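Side-chain contact in glycosyl hydrolase BlGH5_18 (Bifidobacterium longum subsp. infantis, PDB 7LQX), which is a glycoside hydrolase of family 5, subfamily 18, that probably hydrolyses glycosidic bonds during N-glycan degradation by this gut bacterium: residues A[279-283]-A[284-288]. Numbering follows the deposited sequence.
Sequences APQNV and LEAEQ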
loop_
_atom_site.group_PDB
_atom_site.type_symbol
_atom_site.label_atom_id
_atom_site.label_comp_id
_atom_site.label_asym_id
_atom_site.label_seq_id
_atom_site.Cartn_x
_atom_site.Cartn_y
_atom_site.Cartn_z
ATOM N N ALA A 279 -15.776 9.031 21.453
ATOM C CA ALA A 279 -16.030 8.458 22.775
ATOM C C ALA A 279 -15.478 7.039 22.790
ATOM O O ALA A 279 -16.232 6.070 22.623
ATOM C CB ALA A 279 -17.525 8.468 23.089
ATOM N N PRO A 280 -14.173 6.873 22.996
ATOM C CA PRO A 280 -13.541 5.571 22.714
ATOM C C PRO A 280 -13.804 4.530 23.795
ATOM O O PRO A 280 -13.486 4.727 24.971
ATOM C CB PRO A 280 -12.047 5.915 22.623
ATOM C CG PRO A 280 -11.912 7.115 23.495
ATOM C CD PRO A 280 -13.173 7.910 23.306
ATOM N N GLN A 281 -14.318 3.377 23.371
ATOM C CA GLN A 281 -14.726 2.339 24.314
ATOM C C GLN A 281 -13.589 1.435 24.755
ATOM O O GLN A 281 -13.850 0.470 25.479
ATOM C CB GLN A 281 -15.915 1.544 23.763
ATOM C CG GLN A 281 -17.175 2.404 23.775
ATOM C CD GLN A 281 -18.331 1.826 22.999
ATOM O OE1 GLN A 281 -19.060 2.554 22.326
ATOM N NE2 GLN A 281 -18.514 0.521 23.091
ATOM N N ASN A 282 -12.342 1.708 24.372
ATOM C CA ASN A 282 -11.223 1.068 25.058
ATOM C C ASN A 282 -11.021 1.646 26.451
ATOM O O ASN A 282 -10.387 0.999 27.291
ATOM C CB ASN A 282 -9.934 1.135 24.231
ATOM C CG ASN A 282 -9.547 2.546 23.817
ATOM O OD1 ASN A 282 -10.288 3.506 24.014
ATOM N ND2 ASN A 282 -8.368 2.668 23.220
ATOM N N VAL A 283 -11.577 2.827 26.720
ATOM C CA VAL A 283 -11.486 3.439 28.043
ATOM C C VAL A 283 -12.836 3.837 28.623
ATOM O O VAL A 283 -12.963 3.919 29.859
ATOM C CB VAL A 283 -10.511 4.641 28.053
ATOM C CG1 VAL A 283 -9.084 4.159 27.762
ATOM C CG2 VAL A 283 -10.941 5.710 27.068
ATOM N N LEU A 284 -13.862 4.078 27.806
ATOM C CA LEU A 284 -15.197 4.410 28.280
ATOM C C LEU A 284 -16.141 3.226 28.104
ATOM O O LEU A 284 -15.944 2.377 27.234
ATOM C CB LEU A 284 -15.774 5.583 27.486
ATOM C CG LEU A 284 -14.887 6.814 27.373
ATOM C CD1 LEU A 284 -15.589 7.868 26.489
ATOM C CD2 LEU A 284 -14.479 7.396 28.719
ATOM N N GLU A 285 -17.184 3.187 28.923
ATOM C CA GLU A 285 -18.234 2.197 28.753
ATOM C C GLU A 285 -19.259 2.700 27.744
ATOM O O GLU A 285 -19.544 3.894 27.665
ATOM C CB GLU A 285 -18.936 1.932 30.086
ATOM C CG GLU A 285 -18.006 1.418 31.171
ATOM C CD GLU A 285 -17.234 0.191 30.736
ATOM O OE1 GLU A 285 -17.881 -0.795 30.325
ATOM O OE2 GLU A 285 -15.986 0.220 30.784
ATOM N N ALA A 286 -19.835 1.769 26.983
ATOM C CA ALA A 286 -20.830 2.146 25.989
ATOM C C ALA A 286 -21.946 2.985 26.601
ATOM O O ALA A 286 -22.391 3.975 26.009
ATOM C CB ALA A 286 -21.423 0.889 25.351
ATOM N N GLU A 287 -22.411 2.613 27.789
ATOM C CA GLU A 287 -23.526 3.339 28.375
ATOM C C GLU A 287 -23.158 4.763 28.760
ATOM O O GLU A 287 -24.054 5.585 28.968
ATOM C CB GLU A 287 -24.051 2.591 29.596
ATOM C CG GLU A 287 -23.034 2.467 30.696
ATOM N N GLN A 288 -21.877 5.079 28.872
ATOM C CA GLN A 288 -21.504 6.429 29.257
ATOM C C GLN A 288 -21.281 7.358 28.072
ATOM O O GLN A 288 -21.092 8.560 28.278
ATOM C CB GLN A 288 -20.214 6.405 30.072
ATOM C CG GLN A 288 -18.989 6.475 29.207
HETATM O O HOH W 1 -13.690 0.335 28.651
HETATM O O HOH W 2 -14.916 2.932 31.747
#
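The P280 carbonyl turns the chain back on itself by accepting the L284 amide, with 2.9 Å between L284 N and P280 O. This bond closes an alpha-turn; it is fairly straight, 156° at the hydrogen, and lies in the carbonyl plane. The same oxygen takes V283 N at 3.2 Å, so two successive amides grip it. Across the turn, Q281 CA sends a CA-H...O contact to L284 O (3.2 Å).

With CG anti to its carbonyl carbon (chi1 -51°) and CD1 extended (chi2 177°), the L284 side chain reaches back to the start of the turn. There CD1 meets A279 CB at 4.0 Å and also touches P280 CD, while F292 of helix 289-300 packs on the same leucine. The V283 CG2 methyl lies against L284 CG. Q281 runs out extended beyond CG and turns the flat face of its amide to the A286 methyl, NE2 coming to 3.7 Å from A286 CB. Cut back to an alanine, Q281 would probably leave the A286 methyl without the amide face that covers it. On the polar side, the E285 side chain curls back, and a water donates both to its OE2 and to V283 O (2.9 Å).

The alpha-turn lies within the loop that follows strand 272-277, the seventh of the (beta/alpha)8 barrel characteristic of family 5 glycoside hydrolases, and leads into helix 289-300.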